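Local structure of enoyl-acyl carrier protein reductase (Uncultured bacterium, 6KIA) at residues 90-93 / 99-102; 180-185 / 375-380; 324-329 / 337-342. The protein probably reduces the double bond of enoyl-acyl carrier protein with NADH, in bacterial fatty-acid synthesis, and is linked to triclosan resistance. One frame throughout, in Å; residues are numbered along the deposited sequence.

Contact 1 (90-93 / 99-102)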
# COMPACT_ATOMS: atom_id res chain seq x y z
N PHE A 90 5.92 13.61 -10.68
CA PHE A 90 6.28 14.75 -11.52
C PHE A 90 5.56 14.69 -12.86
O PHE A 90 5.89 15.44 -13.77
CB PHE A 90 7.80 14.81 -11.72
CG PHE A 90 8.38 13.59 -12.39
CD1 PHE A 90 8.67 12.44 -11.66
CD2 PHE A 90 8.66 13.59 -13.76
CE1 PHE A 90 9.21 11.32 -12.27
CE2 PHE A 90 9.18 12.47 -14.38
CZ PHE A 90 9.46 11.32 -13.64
N ASP A 91 4.55 13.82 -12.97
CA ASP A 91 3.88 13.63 -14.26
C ASP A 91 3.17 14.89 -14.79
O ASP A 91 2.95 15.02 -16.00
CB ASP A 91 2.89 12.47 -14.16
CG ASP A 91 2.00 12.58 -12.96
OD1 ASP A 91 2.48 12.34 -11.81
OD2 ASP A 91 0.81 12.89 -13.15
N LEU A 92 2.84 15.82 -13.90
CA LEU A 92 2.19 17.07 -14.32
C LEU A 92 3.05 18.29 -13.95
O LEU A 92 2.55 19.41 -13.80
CB LEU A 92 0.79 17.19 -13.71
CG LEU A 92 -0.26 16.21 -14.26
CD1 LEU A 92 -1.56 16.25 -13.47
CD2 LEU A 92 -0.52 16.40 -15.76
N ASP A 93 4.35 18.07 -13.79
CA ASP A 93 5.26 19.18 -13.52
C ASP A 93 6.09 19.57 -14.75
O ASP A 93 6.48 18.72 -15.55
CB ASP A 93 6.19 18.81 -12.37
CG ASP A 93 5.47 18.84 -11.03
OD1 ASP A 93 5.26 17.75 -10.44
OD2 ASP A 93 5.10 19.95 -10.58
N PRO A 99 5.98 21.57 -22.05
CA PRO A 99 5.19 20.34 -21.88
C PRO A 99 5.52 19.60 -20.59
O PRO A 99 6.68 19.62 -20.14
CB PRO A 99 5.60 19.49 -23.10
CG PRO A 99 6.06 20.48 -24.11
CD PRO A 99 6.70 21.60 -23.34
N THR A 100 4.51 18.96 -20.01
CA THR A 100 4.70 18.04 -18.89
C THR A 100 5.00 16.67 -19.48
O THR A 100 4.78 16.45 -20.68
CB THR A 100 3.45 17.96 -17.99
OG1 THR A 100 2.36 17.40 -18.73
CG2 THR A 100 3.07 19.34 -17.47
N PRO A 101 5.50 15.72 -18.67
CA PRO A 101 5.63 14.34 -19.17
C PRO A 101 4.29 13.81 -19.70
O PRO A 101 4.25 13.10 -20.72
CB PRO A 101 6.08 13.56 -17.93
CG PRO A 101 6.84 14.60 -17.11
CD PRO A 101 6.09 15.89 -17.33
N THR A 102 3.20 14.17 -19.02
CA THR A 102 1.87 13.75 -19.46
C THR A 102 1.57 14.30 -20.86
O THR A 102 1.05 13.58 -21.73
CB THR A 102 0.78 14.21 -18.47
OG1 THR A 102 1.00 13.57 -17.20
CG2 THR A 102 -0.59 13.81 -18.97
O HOH W 1 -0.90 12.65 -15.46
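A type I beta turn from F90 to D93 meets the N-terminal start of helix 101-105, where D91 and T102 supply the polar link. The turn closes through its own backbone bond from D93 N to F90 O, and the carbonyl of D91 meets the helix start. That one oxygen is gripped twice by T102. The backbone N of T102 lies 3.1 Å from D91 O and approaches in the carbonyl plane, while T102 OG1, 2.7 Å from D91 O, donates from well above that plane, 56° out of it. OG1 can do so because chi1 of -63° sets it beside its own backbone N, making the residue a two-pronged donor. A water adds a third link: it donates to T102 OG1 and, at 2.9 Å, to OD2 of D91, whose other carboxylate oxygen, OD1, takes a bond from N204. Van der Waals contacts flank this polar centre. L92 turns its CD2 branch back to lie 3.5 Å from T102 OG1, T100 CG2 rests against the L92 carbonyl group, and in an apolar contact P101 CG comes within 3.9 Å of CD2 on the F90 ring, the two side chains crossing at about a right angle. Helices 120-146 and 196-219 supply further neighbours of F90 and P101. The D91 side chain is about 6 Å from the bound NADH, so the turn borders the cofactor region. T100 caps the helix that follows it, and the whole exemplifies a loop folded back onto an N-capped helix start close to the nucleotide site, consistent with the Rossmann-type family.

Contact 2 (180-185 / 375-380); sequences KGRGER and IMIGTS
R182 reaches across to I377 and G378 on helix 370-385. From CB, which points toward the helix, the chain runs extended through CG to CD, where it first meets the isoleucine: CD lies 4.0 Å from CB of I377. At chi3 (-73°) the chain bends, and the bend brings one face of the guanidinium over the CG2 methyl. NE is 3.7 Å from I377 CG2, and CZ follows at 3.9 Å from the same methyl. Seen from the flat group, CG2 sits 3.6 Å above one face of the guanidinium plane, displaced toward its rim, so this is a van der Waals contact of a methyl with a planar cation. Beyond CZ, NH1 and NH2 have different surroundings. NH2 ends 3.5 Å from CA of G378, where the helix backbone presents no side chain, whereas NH1 has a long, weak ion pair with D381, one turn further along. The other branch of I377 works in a different direction, its CD1 coming to 4.0 Å from CA of K180. No hydrogen bond joins the two segments. Here the loop that leaves helix 169-180 and leads to helix 189-194 lies against helix 370-385; V300, in another loop, touches both K180 and I377, while Y349 and K345 of helix 339-351 touch helix 370-385, Y349 meeting I375, M376 and T379 and K345 meeting T379.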
# COMPACT_ATOMS: atom_id res chain seq x y z
N LYS A 180 -5.69 -7.65 -17.11
CA LYS A 180 -6.88 -8.49 -17.32
C LYS A 180 -6.88 -9.34 -18.60
O LYS A 180 -7.77 -10.17 -18.79
CB LYS A 180 -8.15 -7.62 -17.33
CG LYS A 180 -8.33 -6.72 -16.12
CD LYS A 180 -9.54 -5.80 -16.30
CE LYS A 180 -9.94 -5.13 -14.99
NZ LYS A 180 -8.85 -4.29 -14.39
N GLY A 181 -5.88 -9.16 -19.45
CA GLY A 181 -5.89 -9.78 -20.77
C GLY A 181 -5.53 -11.25 -20.80
O GLY A 181 -4.56 -11.68 -20.18
N ARG A 182 -6.35 -12.01 -21.52
CA ARG A 182 -6.11 -13.43 -21.75
C ARG A 182 -6.12 -13.72 -23.24
O ARG A 182 -6.66 -12.96 -24.03
CB ARG A 182 -7.20 -14.25 -21.06
CG ARG A 182 -7.00 -14.43 -19.58
CD ARG A 182 -8.03 -15.40 -19.05
NE ARG A 182 -9.35 -14.78 -19.00
CZ ARG A 182 -10.45 -15.37 -18.56
NH1 ARG A 182 -11.59 -14.71 -18.55
NH2 ARG A 182 -10.41 -16.63 -18.13
N GLY A 183 -5.53 -14.85 -23.62
CA GLY A 183 -5.49 -15.23 -25.02
C GLY A 183 -4.77 -14.19 -25.85
O GLY A 183 -3.69 -13.73 -25.48
N GLU A 184 -5.39 -13.79 -26.95
CA GLU A 184 -4.80 -12.82 -27.85
C GLU A 184 -4.78 -11.43 -27.22
O GLU A 184 -4.03 -10.56 -27.67
CB GLU A 184 -5.55 -12.79 -29.17
CG GLU A 184 -6.55 -11.64 -29.29
CD GLU A 184 -7.56 -11.87 -30.39
OE1 GLU A 184 -7.27 -12.67 -31.30
OE2 GLU A 184 -8.63 -11.23 -30.36
N ARG A 185 -5.59 -11.22 -26.18
CA ARG A 185 -5.65 -9.93 -25.53
C ARG A 185 -4.61 -9.82 -24.40
O ARG A 185 -4.42 -8.74 -23.83
CB ARG A 185 -7.06 -9.66 -25.00
CG ARG A 185 -7.56 -8.27 -25.37
CD ARG A 185 -7.84 -8.18 -26.87
NE ARG A 185 -8.28 -6.86 -27.30
CZ ARG A 185 -7.47 -5.91 -27.78
NH1 ARG A 185 -7.97 -4.74 -28.14
NH2 ARG A 185 -6.18 -6.14 -27.90
N ILE A 375 -4.83 -18.77 -15.75
CA ILE A 375 -5.22 -19.41 -14.50
C ILE A 375 -5.64 -18.39 -13.41
O ILE A 375 -6.58 -18.63 -12.64
CB ILE A 375 -4.11 -20.34 -13.96
CG1 ILE A 375 -4.63 -21.22 -12.83
CG2 ILE A 375 -2.86 -19.57 -13.55
CD1 ILE A 375 -3.61 -22.20 -12.29
N MET A 376 -4.96 -17.25 -13.36
CA MET A 376 -5.24 -16.24 -12.32
C MET A 376 -6.55 -15.52 -12.61
O MET A 376 -7.42 -15.41 -11.74
CB MET A 376 -4.11 -15.23 -12.20
CG MET A 376 -4.40 -14.17 -11.15
SD MET A 376 -3.02 -13.04 -10.87
CE MET A 376 -3.02 -12.17 -12.44
N ILE A 377 -6.71 -15.04 -13.83
CA ILE A 377 -7.94 -14.33 -14.15
C ILE A 377 -9.13 -15.29 -14.20
O ILE A 377 -10.23 -14.95 -13.75
CB ILE A 377 -7.80 -13.59 -15.49
CG1 ILE A 377 -6.59 -12.66 -15.45
CG2 ILE A 377 -9.11 -12.87 -15.86
CD1 ILE A 377 -6.80 -11.42 -14.65
N GLY A 378 -8.90 -16.50 -14.72
CA GLY A 378 -9.94 -17.51 -14.75
C GLY A 378 -10.42 -17.85 -13.35
O GLY A 378 -11.64 -17.89 -13.08
N THR A 379 -9.47 -18.11 -12.45
CA THR A 379 -9.81 -18.47 -11.08
C THR A 379 -10.52 -17.32 -10.35
O THR A 379 -11.56 -17.51 -9.67
CB THR A 379 -8.55 -18.90 -10.29
OG1 THR A 379 -7.91 -20.01 -10.98
CG2 THR A 379 -8.91 -19.32 -8.89
N SER A 380 -9.98 -16.11 -10.50
CA SER A 380 -10.58 -14.94 -9.86
C SER A 380 -12.04 -14.74 -10.33
O SER A 380 -12.96 -14.52 -9.52
CB SER A 380 -9.72 -13.69 -10.15
OG SER A 380 -10.39 -12.51 -9.73

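Contact 3 (324-329 / 337-342)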
# COMPACT_ATOMS: atom_id res chain seq x y z
N ALA A 324 -17.38 -17.59 13.48
CA ALA A 324 -18.34 -16.60 13.03
C ALA A 324 -17.90 -15.92 11.73
O ALA A 324 -18.75 -15.50 10.91
CB ALA A 324 -18.56 -15.56 14.15
N GLN A 325 -16.59 -15.79 11.53
CA GLN A 325 -16.06 -15.20 10.30
C GLN A 325 -16.27 -16.14 9.13
O GLN A 325 -16.63 -15.70 8.02
CB GLN A 325 -14.57 -14.86 10.41
CG GLN A 325 -14.30 -13.82 11.46
CD GLN A 325 -15.25 -12.66 11.35
OE1 GLN A 325 -15.33 -12.00 10.31
NE2 GLN A 325 -16.03 -12.44 12.40
N TRP A 326 -16.01 -17.42 9.37
CA TRP A 326 -16.36 -18.42 8.36
C TRP A 326 -17.85 -18.33 8.02
O TRP A 326 -18.21 -18.31 6.85
CB TRP A 326 -16.01 -19.83 8.86
CG TRP A 326 -14.56 -20.17 8.66
CD1 TRP A 326 -13.48 -19.53 9.20
CD2 TRP A 326 -14.04 -21.24 7.86
NE1 TRP A 326 -12.31 -20.12 8.78
CE2 TRP A 326 -12.63 -21.19 7.96
CE3 TRP A 326 -14.62 -22.24 7.07
CZ2 TRP A 326 -11.80 -22.09 7.30
CZ3 TRP A 326 -13.79 -23.14 6.42
CH2 TRP A 326 -12.40 -23.06 6.54
N GLN A 327 -18.71 -18.22 9.03
CA GLN A 327 -20.15 -18.14 8.76
C GLN A 327 -20.49 -16.92 7.91
O GLN A 327 -21.29 -16.98 6.96
CB GLN A 327 -20.94 -18.11 10.07
CG GLN A 327 -20.92 -19.41 10.83
CD GLN A 327 -21.73 -20.50 10.15
OE1 GLN A 327 -22.88 -20.28 9.76
NE2 GLN A 327 -21.13 -21.67 9.96
N ALA A 328 -19.88 -15.79 8.26
CA ALA A 328 -20.07 -14.55 7.52
C ALA A 328 -19.68 -14.69 6.04
O ALA A 328 -20.34 -14.11 5.19
CB ALA A 328 -19.28 -13.46 8.15
N CYS A 329 -18.59 -15.40 5.77
CA CYS A 329 -18.16 -15.58 4.39
C CYS A 329 -19.06 -16.57 3.65
O CYS A 329 -19.31 -16.40 2.46
CB CYS A 329 -16.70 -16.05 4.33
SG CYS A 329 -15.57 -14.73 4.89
N HIS A 337 -23.17 -23.20 -3.48
CA HIS A 337 -21.73 -23.05 -3.48
C HIS A 337 -21.24 -23.05 -2.05
O HIS A 337 -21.76 -22.30 -1.23
CB HIS A 337 -21.29 -21.76 -4.19
CG HIS A 337 -21.46 -21.79 -5.67
ND1 HIS A 337 -22.44 -21.06 -6.32
CD2 HIS A 337 -20.81 -22.48 -6.63
CE1 HIS A 337 -22.36 -21.29 -7.62
NE2 HIS A 337 -21.38 -22.15 -7.83
N THR A 338 -20.23 -23.86 -1.75
CA THR A 338 -19.74 -23.91 -0.38
C THR A 338 -18.45 -23.14 -0.22
O THR A 338 -17.67 -22.99 -1.17
CB THR A 338 -19.49 -25.34 0.10
OG1 THR A 338 -18.44 -25.92 -0.68
CG2 THR A 338 -20.73 -26.20 -0.03
N LEU A 339 -18.23 -22.65 0.99
CA LEU A 339 -16.98 -21.98 1.26
C LEU A 339 -15.82 -22.95 1.10
O LEU A 339 -14.76 -22.57 0.60
CB LEU A 339 -16.99 -21.35 2.66
CG LEU A 339 -15.78 -20.50 3.05
CD1 LEU A 339 -15.54 -19.31 2.09
CD2 LEU A 339 -15.95 -20.00 4.48
N GLU A 340 -16.00 -24.19 1.58
CA GLU A 340 -15.02 -25.26 1.35
C GLU A 340 -14.56 -25.37 -0.10
O GLU A 340 -13.37 -25.54 -0.32
CB GLU A 340 -15.51 -26.62 1.86
CG GLU A 340 -15.56 -26.77 3.39
CD GLU A 340 -16.73 -26.07 4.05
OE1 GLU A 340 -17.64 -25.58 3.34
OE2 GLU A 340 -16.75 -26.02 5.30
N SER A 341 -15.50 -25.40 -1.05
CA SER A 341 -15.16 -25.47 -2.48
C SER A 341 -14.29 -24.31 -2.92
O SER A 341 -13.33 -24.49 -3.71
CB SER A 341 -16.42 -25.51 -3.35
OG SER A 341 -17.06 -26.77 -3.22
N LEU A 342 -14.64 -23.12 -2.43
CA LEU A 342 -13.87 -21.91 -2.74
C LEU A 342 -12.43 -22.12 -2.27
O LEU A 342 -11.45 -21.95 -3.03
CB LEU A 342 -14.50 -20.69 -2.06
CG LEU A 342 -13.97 -19.29 -2.44
CD1 LEU A 342 -15.00 -18.20 -2.10
CD2 LEU A 342 -12.64 -18.97 -1.79
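With chi1 at -174°, L339 holds its CG anti to the backbone N and extends its branched end toward helix 320-331; W326 CG stands beside its own backbone N (chi1 -82°), and chi2 of 62° turns the six-membered ring to the leucine. The CD2 methyl of the leucine does most of the touching. It lies 3.7 Å from W326 CE3, approaching the ring obliquely, with the two side chains crossing at about a right angle, and is equally close to the backbone O of W326. From the next turn of the same helix, C329 adds its CB, 4.0 Å from L339 CD2 and 4.1 Å from L339 CD1, so both methyls of the leucine are engaged. E340 joins at the border of the indole: its OE2 stands near the ring plane, 4.3 Å from W326 CZ3, but the main partner of that carboxylate is R330, with which it forms a salt bridge. Elsewhere W326 is held by a bond from NE1 to the carbonyl of L310 and by a cation-pi contact with K314. L310 also touches C329 and L339, bringing helix 309-315 into the same apolar cluster. T338 is the N-cap of helix 339-351: its OG1 accepts from S341 N at 3.0 Å, securing the first turn. Two successive helices joined by a short connection thus make a helix-helix contact, the capped first turn setting its leading leucine against W326 and C329.

Overall arrangement
The three contacts do not touch one another. Contact 1 lies near the cofactor, the D91 side chain being about 6 Å from the bound NADH. Contacts 2 and 3 belong to a helical part of the chain: their centres are about 25 Å apart and their nearest atoms about 7 Å. Contact 3 is nested within the long loop that contact 2 closes, and helix 339-351 links them, meeting helix 320-331 at one end and helix 370-385 further along. Contact 1 precedes both in the sequence; its centre is about 33 Å from that of contact 2; contact 3, about 47 Å away between centres, lies on the other side of the chain's centre.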